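Local coordinates for L-lysine 6-monooxygenase (Pseudomonas syringae pv. tomato, PDB 5CQF), which probably uses FAD and NADPH to hydroxylate the side-chain amine of lysine, a step in siderophore biosynthesis, at residues 66-71 with 247-251; 135-140 with 360-364; 212-217 with 236-241. All coordinates share one frame; numbering follows the deposited sequence.

Interaction 1 of 3, residues 66-71 with 247-251; sequences GTDINH and GQFPN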
loop_
_atom_site.group_PDB
_atom_site.type_symbol
_atom_site.label_atom_id
_atom_site.label_comp_id
_atom_site.label_asym_id
_atom_site.label_seq_id
_atom_site.Cartn_x
_atom_site.Cartn_y
_atom_site.Cartn_z
ATOM N N GLY A 66 8.398 11.413 19.147
ATOM C CA GLY A 66 7.150 10.791 19.595
ATOM C C GLY A 66 5.860 11.139 18.840
ATOM O O GLY A 66 4.787 10.627 19.190
ATOM N N THR A 67 5.949 11.990 17.813
ATOM C CA THR A 67 4.766 12.494 17.124
ATOM C C THR A 67 4.457 11.731 15.828
ATOM O O THR A 67 5.329 11.534 14.998
ATOM C CB THR A 67 4.892 13.996 16.843
ATOM O OG1 THR A 67 5.240 14.656 18.068
ATOM C CG2 THR A 67 3.551 14.548 16.315
ATOM N N ASP A 68 3.197 11.312 15.685
ATOM C CA ASP A 68 2.726 10.596 14.498
ATOM C C ASP A 68 2.541 11.591 13.358
ATOM O O ASP A 68 1.602 12.389 13.364
ATOM C CB ASP A 68 1.414 9.846 14.806
ATOM C CG ASP A 68 0.847 9.114 13.613
ATOM O OD1 ASP A 68 1.568 8.988 12.598
ATOM O OD2 ASP A 68 -0.330 8.648 13.679
ATOM N N ILE A 69 3.461 11.554 12.404
ATOM C CA ILE A 69 3.430 12.457 11.222
ATOM C C ILE A 69 2.933 11.697 10.011
ATOM O O ILE A 69 3.135 12.107 8.875
ATOM C CB ILE A 69 4.814 13.155 10.892
ATOM C CG1 ILE A 69 6.019 12.199 10.904
ATOM C CG2 ILE A 69 5.122 14.249 11.893
ATOM C CD1 ILE A 69 6.037 11.162 9.819
ATOM N N ASN A 70 2.260 10.585 10.251
ATOM C CA ASN A 70 1.661 9.823 9.165
ATOM C C ASN A 70 0.255 10.415 8.964
ATOM O O ASN A 70 -0.771 9.863 9.399
ATOM C CB ASN A 70 1.679 8.336 9.501
ATOM C CG ASN A 70 1.187 7.473 8.373
ATOM O OD1 ASN A 70 0.557 7.945 7.452
ATOM N ND2 ASN A 70 1.442 6.189 8.465
ATOM N N HIS A 71 0.263 11.611 8.370
ATOM C CA HIS A 71 -0.935 12.350 8.026
ATOM C C HIS A 71 -0.740 13.096 6.709
ATOM O O HIS A 71 0.371 13.231 6.167
ATOM C CB HIS A 71 -1.351 13.309 9.144
ATOM C CG HIS A 71 -0.334 14.339 9.497
ATOM N ND1 HIS A 71 0.064 15.328 8.622
ATOM C CD2 HIS A 71 0.334 14.569 10.651
ATOM C CE1 HIS A 71 0.948 16.112 9.216
ATOM N NE2 HIS A 71 1.123 15.683 10.454
ATOM N N GLY A 247 -2.101 4.710 14.502
ATOM C CA GLY A 247 -2.299 6.149 14.337
ATOM C C GLY A 247 -2.680 6.795 15.653
ATOM O O GLY A 247 -3.452 6.228 16.397
ATOM N N GLN A 248 -2.135 7.974 15.934
ATOM C CA GLN A 248 -2.511 8.734 17.118
ATOM C C GLN A 248 -3.877 9.326 16.845
ATOM O O GLN A 248 -4.287 9.436 15.695
ATOM C CB GLN A 248 -1.448 9.785 17.495
ATOM C CG GLN A 248 -0.107 9.105 17.826
ATOM C CD GLN A 248 1.044 10.025 18.184
ATOM O OE1 GLN A 248 0.996 11.207 17.964
ATOM N NE2 GLN A 248 2.097 9.456 18.727
ATOM N N PHE A 249 -4.561 9.716 17.906
ATOM C CA PHE A 249 -5.981 10.062 17.859
ATOM C C PHE A 249 -6.297 11.110 16.805
ATOM O O PHE A 249 -7.176 10.903 15.995
ATOM C CB PHE A 249 -6.446 10.511 19.248
ATOM C CG PHE A 249 -7.932 10.725 19.370
ATOM C CD1 PHE A 249 -8.770 9.672 19.724
ATOM C CD2 PHE A 249 -8.490 11.998 19.209
ATOM C CE1 PHE A 249 -10.132 9.876 19.887
ATOM C CE2 PHE A 249 -9.859 12.194 19.369
ATOM C CZ PHE A 249 -10.677 11.133 19.703
ATOM N N PRO A 250 -5.548 12.217 16.784
ATOM C CA PRO A 250 -5.868 13.279 15.825
ATOM C C PRO A 250 -5.721 12.885 14.337
ATOM O O PRO A 250 -6.245 13.585 13.457
ATOM C CB PRO A 250 -4.863 14.385 16.167
ATOM C CG PRO A 250 -4.339 14.044 17.522
ATOM C CD PRO A 250 -4.365 12.543 17.603
ATOM N N ASN A 251 -5.036 11.772 14.074
ATOM C CA ASN A 251 -4.941 11.211 12.725
ATOM C C ASN A 251 -5.996 10.165 12.385
ATOM O O ASN A 251 -6.083 9.729 11.258
ATOM C CB ASN A 251 -3.535 10.687 12.493
ATOM C CG ASN A 251 -2.501 11.797 12.595
ATOM O OD1 ASN A 251 -2.770 12.930 12.207
ATOM N ND2 ASN A 251 -1.327 11.487 13.134
#
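Gly66 opens a contact in which two loops without regular secondary structure are joined by the side chains of Gln248, Asn251 and Asp68, while an Asx turn shapes the 66-71 loop. Its O takes a nearly straight hydrogen bond of 3.0 Å from Gln248 NE2, lying in the carbonyl plane and close to the amide plane of the glutamine. Two residues on, Asp68 N donates a hydrogen bond to the other end of the same amide, Gln248 OE1, at 3.2 Å and from above the carbonyl plane. Gln248 thus reads a donor and an acceptor on one backbone, reaching both with a chain extended beyond CG, and its CD rests 3.4 Å from Asp68 CB.

With CG anti to the backbone N (chi1 178°), the Asp68 carboxylate swings across to the 247-251 loop. Its OD2 accepts twice: Gln248 N comes in along the anti lone pair at 3.0 Å, while Asn251 ND2 descends from above the carboxylate plane. The Asp68 carboxylate and Asn251 amide planes stand 90° apart. Asn251 ND2 also makes a more bent bond, 3.1 Å long, to Asp68 O. Asp68 OD1 closes the Asx turn by accepting from Asn70 N, and the Asn70 side chain reaches on to Asp286. At the end of the segment, with ring and amide planes 47° apart, His71 CB lies 3.4 Å from Asn251 OD1, the oxygen that is hydrogen-bonded to Arg75 NH1.

Interaction 2 of 3, residues 135-140 with 360-364; sequences VTEIDP and LLSGL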
loop_
_atom_site.group_PDB
_atom_site.type_symbol
_atom_site.label_atom_id
_atom_site.label_comp_id
_atom_site.label_asym_id
_atom_site.label_seq_id
_atom_site.Cartn_x
_atom_site.Cartn_y
_atom_site.Cartn_z
ATOM N N VAL A 135 11.031 31.950 30.973
ATOM C CA VAL A 135 10.223 32.662 31.932
ATOM C C VAL A 135 10.453 31.936 33.244
ATOM O O VAL A 135 10.324 30.719 33.309
ATOM C CB VAL A 135 8.748 32.692 31.549
ATOM C CG1 VAL A 135 7.952 33.513 32.554
ATOM C CG2 VAL A 135 8.611 33.289 30.177
ATOM N N THR A 136 10.875 32.683 34.252
ATOM C CA THR A 136 11.151 32.128 35.555
ATOM C C THR A 136 9.943 32.332 36.458
ATOM O O THR A 136 9.610 31.453 37.262
ATOM C CB THR A 136 12.382 32.796 36.182
ATOM O OG1 THR A 136 12.167 34.211 36.282
ATOM C CG2 THR A 136 13.611 32.531 35.329
ATOM N N GLU A 137 9.284 33.484 36.319
ATOM C CA GLU A 137 8.068 33.772 37.090
ATOM C C GLU A 137 7.138 34.741 36.349
ATOM O O GLU A 137 7.573 35.473 35.464
ATOM C CB GLU A 137 8.443 34.327 38.481
ATOM C CG GLU A 137 9.743 35.126 38.474
ATOM C CD GLU A 137 10.095 35.746 39.809
ATOM O OE1 GLU A 137 10.527 36.922 39.812
ATOM O OE2 GLU A 137 9.949 35.057 40.842
ATOM N N ILE A 138 5.855 34.706 36.705
ATOM C CA ILE A 138 4.869 35.683 36.240
ATOM C C ILE A 138 4.185 36.340 37.456
ATOM O O ILE A 138 3.416 35.678 38.166
ATOM C CB ILE A 138 3.786 35.035 35.345
ATOM C CG1 ILE A 138 4.422 34.308 34.152
ATOM C CG2 ILE A 138 2.793 36.083 34.852
ATOM C CD1 ILE A 138 3.433 33.747 33.144
ATOM N N ASP A 139 4.437 37.637 37.671
ATOM C CA ASP A 139 3.927 38.364 38.866
ATOM C C ASP A 139 2.657 39.172 38.576
ATOM O O ASP A 139 2.541 39.810 37.536
ATOM C CB ASP A 139 5.005 39.299 39.439
ATOM C CG ASP A 139 6.171 38.538 40.062
ATOM O OD1 ASP A 139 5.925 37.590 40.845
ATOM O OD2 ASP A 139 7.338 38.893 39.783
ATOM N N PRO A 140 1.701 39.157 39.509
ATOM C CA PRO A 140 0.504 39.975 39.292
ATOM C C PRO A 140 0.784 41.470 39.440
ATOM O O PRO A 140 1.833 41.867 39.957
ATOM C CB PRO A 140 -0.458 39.502 40.391
ATOM C CG PRO A 140 0.433 38.978 41.476
ATOM C CD PRO A 140 1.653 38.414 40.784
ATOM N N LEU A 360 4.041 28.177 35.985
ATOM C CA LEU A 360 4.202 29.601 35.643
ATOM C C LEU A 360 3.024 30.480 36.073
ATOM O O LEU A 360 3.170 31.683 36.177
ATOM C CB LEU A 360 4.473 29.796 34.139
ATOM C CG LEU A 360 5.869 29.417 33.628
ATOM C CD1 LEU A 360 5.989 29.689 32.135
ATOM C CD2 LEU A 360 6.959 30.159 34.388
ATOM N N LEU A 361 1.863 29.889 36.318
ATOM C CA LEU A 361 0.717 30.644 36.793
ATOM C C LEU A 361 0.533 30.592 38.318
ATOM O O LEU A 361 -0.492 31.042 38.824
ATOM C CB LEU A 361 -0.539 30.138 36.081
ATOM C CG LEU A 361 -0.509 30.399 34.583
ATOM C CD1 LEU A 361 -1.739 29.823 33.922
ATOM C CD2 LEU A 361 -0.430 31.880 34.298
ATOM N N SER A 362 1.527 30.060 39.038
ATOM C CA SER A 362 1.498 29.900 40.507
ATOM C C SER A 362 1.017 31.133 41.225
ATOM O O SER A 362 0.135 31.062 42.076
ATOM C CB SER A 362 2.899 29.614 41.031
ATOM O OG SER A 362 3.287 28.304 40.734
ATOM N N GLY A 363 1.632 32.259 40.886
ATOM C CA GLY A 363 1.381 33.532 41.568
ATOM C C GLY A 363 0.067 34.206 41.213
ATOM O O GLY A 363 -0.305 35.202 41.842
ATOM N N LEU A 364 -0.648 33.686 40.213
ATOM C CA LEU A 364 -1.910 34.288 39.814
ATOM C C LEU A 364 -3.108 33.502 40.342
ATOM O O LEU A 364 -4.236 33.890 40.090
ATOM C CB LEU A 364 -1.996 34.454 38.289
ATOM C CG LEU A 364 -0.957 35.300 37.537
ATOM C CD1 LEU A 364 -1.099 36.773 37.874
ATOM C CD2 LEU A 364 0.462 34.836 37.830
#
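Leu360 reaches Val135 with one branch of its side chain: CD2 lies 3.6 Å from Val135 O and 3.9 Å from Val135 CG1, the two side chains crossing at a slant. The other branch, CD1, comes against Val135 CB. CG of Leu360 sits anti to the carbonyl carbon (chi1 -74°), which brings both methyls round to Val135, just before the strand, although the CB itself points along the contact. The carbonyl of the same residue also takes part: Leu360 O lies 3.5 Å from Ile138 CB and has CG1 and CD1 of that isoleucine close by as well.

Leu361 adds a looser touch from CD2 to Ile138 CD1, and its side chain continues onto Leu164 and Leu166. Here the fold becomes legible. Strand 137-142 is an edge strand of the three-stranded antiparallel meander that links strand 129-130 to strand 163-166, a crossover connection familiar from FAD domains of the glutathione reductase type. The 3-10 segment 360-364 packs against both this meander and the parallel sheet, where Val135, Ile138 and Leu360 all touch Ile19.

Gly363 follows, its O 3.9 Å from Pro140 CG, beside the CG-CD side of the ring. Leu364 then divides its branches between two residues. CD1 packs on Pro140 CB at 3.8 Å, whereas CD2 presses to 3.1 Å from Ile138 O, a tight approach for a methyl, and lies 4.0 Å from Ile138 CG2, with the leucine and isoleucine side chains at about a right angle.

Interaction 3 of 3, residues 212-217 with 236-241; sequences SGQSAS and HRCAGF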
loop_
_atom_site.group_PDB
_atom_site.type_symbol
_atom_site.label_atom_id
_atom_site.label_comp_id
_atom_site.label_asym_id
_atom_site.label_seq_id
_atom_site.Cartn_x
_atom_site.Cartn_y
_atom_site.Cartn_z
ATOM N N SER A 212 4.236 2.172 26.253
ATOM C CA SER A 212 3.531 1.557 25.133
ATOM C C SER A 212 3.213 2.486 23.955
ATOM O O SER A 212 2.715 2.027 22.941
ATOM C CB SER A 212 2.245 0.904 25.646
ATOM O OG SER A 212 2.536 -0.115 26.608
ATOM N N GLY A 213 3.494 3.778 24.080
ATOM C CA GLY A 213 3.249 4.734 23.004
ATOM C C GLY A 213 4.379 4.878 21.986
ATOM O O GLY A 213 5.368 4.130 21.994
ATOM N N GLN A 214 4.242 5.881 21.125
ATOM C CA GLN A 214 5.175 6.072 20.032
ATOM C C GLN A 214 6.575 6.423 20.510
ATOM O O GLN A 214 7.543 6.024 19.888
ATOM C CB GLN A 214 4.680 7.126 19.025
ATOM C CG GLN A 214 5.575 7.186 17.790
ATOM C CD GLN A 214 4.921 7.745 16.553
ATOM O OE1 GLN A 214 3.716 7.564 16.303
ATOM N NE2 GLN A 214 5.725 8.410 15.739
ATOM N N SER A 215 6.703 7.149 21.604
ATOM C CA SER A 215 8.030 7.503 22.083
ATOM C C SER A 215 8.773 6.244 22.508
ATOM O O SER A 215 9.966 6.125 22.249
ATOM C CB SER A 215 7.959 8.508 23.240
ATOM O OG SER A 215 7.274 9.675 22.826
ATOM N N ALA A 216 8.056 5.316 23.142
ATOM C CA ALA A 216 8.609 4.030 23.502
ATOM C C ALA A 216 9.005 3.235 22.264
ATOM O O ALA A 216 10.053 2.611 22.220
ATOM C CB ALA A 216 7.639 3.226 24.357
ATOM N N SER A 217 8.156 3.232 21.266
ATOM C CA SER A 217 8.429 2.470 20.057
ATOM C C SER A 217 9.701 2.986 19.372
ATOM O O SER A 217 10.628 2.230 19.063
ATOM C CB SER A 217 7.225 2.573 19.130
ATOM O OG SER A 217 7.386 1.709 18.041
ATOM N N HIS A 236 5.148 -3.227 29.369
ATOM C CA HIS A 236 3.862 -2.588 29.074
ATOM C C HIS A 236 2.875 -2.788 30.212
ATOM O O HIS A 236 2.746 -3.904 30.734
ATOM C CB HIS A 236 3.282 -3.204 27.817
ATOM C CG HIS A 236 4.196 -3.094 26.640
ATOM N ND1 HIS A 236 4.257 -1.967 25.853
ATOM C CD2 HIS A 236 5.116 -3.952 26.143
ATOM C CE1 HIS A 236 5.163 -2.142 24.907
ATOM N NE2 HIS A 236 5.706 -3.334 25.071
ATOM N N ARG A 237 2.178 -1.722 30.583
ATOM C CA ARG A 237 1.156 -1.796 31.630
ATOM C C ARG A 237 -0.007 -2.676 31.181
ATOM O O ARG A 237 -0.642 -3.325 31.996
ATOM C CB ARG A 237 0.618 -0.407 31.992
ATOM C CG ARG A 237 -0.337 -0.389 33.193
ATOM C CD ARG A 237 -0.712 1.050 33.581
ATOM N NE ARG A 237 -1.347 1.738 32.443
ATOM C CZ ARG A 237 -2.669 1.855 32.235
ATOM N NH1 ARG A 237 -3.573 1.376 33.103
ATOM N NH2 ARG A 237 -3.091 2.478 31.143
ATOM N N CYS A 238 -0.280 -2.669 29.885
ATOM C CA CYS A 238 -1.349 -3.465 29.319
ATOM C C CYS A 238 -0.741 -4.407 28.259
ATOM O O CYS A 238 0.313 -4.994 28.505
ATOM C CB CYS A 238 -2.465 -2.528 28.787
ATOM S SG CYS A 238 -3.370 -1.592 30.081
ATOM N N ALA A 239 -1.390 -4.587 27.109
ATOM C CA ALA A 239 -0.806 -5.376 26.012
ATOM C C ALA A 239 0.305 -4.600 25.343
ATOM O O ALA A 239 0.409 -3.361 25.482
ATOM C CB ALA A 239 -1.858 -5.772 24.973
ATOM N N GLY A 240 1.155 -5.324 24.632
ATOM C CA GLY A 240 2.312 -4.675 24.024
ATOM C C GLY A 240 2.014 -3.851 22.791
ATOM O O GLY A 240 0.879 -3.497 22.495
ATOM N N PHE A 241 3.065 -3.606 22.034
ATOM C CA PHE A 241 2.989 -2.818 20.829
ATOM C C PHE A 241 2.074 -3.434 19.770
ATOM O O PHE A 241 1.454 -2.696 19.015
ATOM C CB PHE A 241 4.394 -2.657 20.233
ATOM C CG PHE A 241 5.313 -1.771 21.026
ATOM C CD1 PHE A 241 4.956 -0.496 21.347
ATOM C CD2 PHE A 241 6.570 -2.209 21.375
ATOM C CE1 PHE A 241 5.817 0.337 22.021
ATOM C CE2 PHE A 241 7.449 -1.378 22.042
ATOM C CZ PHE A 241 7.067 -0.096 22.369
HETATM O O HOH W 1 2.731 0.793 29.279
HETATM O O HOH W 2 0.348 -1.385 27.271
#
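The His236 ring presents its edge to Ser212 and one face to Gly240, whose CA stands 3.5 Å above the plane over the ring centre; Phe241 N lies over the same face, nearer the rim. At the edge, Ser212 OG meets His236 ND1 at 2.6 Å, a short hydrogen bond in which either atom could be the donor; NE2 has a weak one with Ser234 OG. The Phe241 ring is sandwiched differently: His236 CE1 stands 3.6 Å above the centre of one face, and Ser217 OG lies over the opposite one. Around its rim, near the ring plane, come the carbonyl oxygens of Ser212 and Gly213 and the methyl of Ala216, with Ala216 CB 3.9 Å from Phe241 CZ. The phenylalanine reaches this place because its CG is turned anti to the carbonyl carbon (chi1 -70°), carrying the ring back to the first turn of helix 214-226.

The loop and first turn together carry a GxGxxA pattern, Gly211, Gly213 and Ala216, after strand 206-210. It is consistent with a second Rossmann-type nucleotide site, probably for NADPH. Gly213 holds the N-cap position, and the 236-241 loop leaves the next strand of that parallel sheet, 231-235.

Ser212 OG also holds two waters: water 1, 2.8 Å away, accepts from Arg237 N, while water 2, at 2.6 Å, accepts from Cys238 N and donates to Ala239 O. If all three bonds to OG form together, at most one can use its proton, and the other partners would have to donate to it.

How the interactions relate
Interactions 1 and 3 are neighbours, with centres 15 Å apart. They meet through Gln214 at the start of helix 214-226, whose side chain touches Asp68 and Gln248, while Gly66 lies against Ser215. Interaction 2 lies on the opposite side of the chain's centre, about 33 Å and 36 Å away between centres. Along the chain the segments of interactions 1 and 2 alternate, and interaction 3 is nested inside the loops closed by both. Interaction 2 lies where the meander meets the parallel sheet containing strand 16-19, probably the FAD-binding one, interaction 3 belongs to the probable NADPH-binding sheet, and interaction 1 joins loops that follow helix 57-64 and strand 245-246.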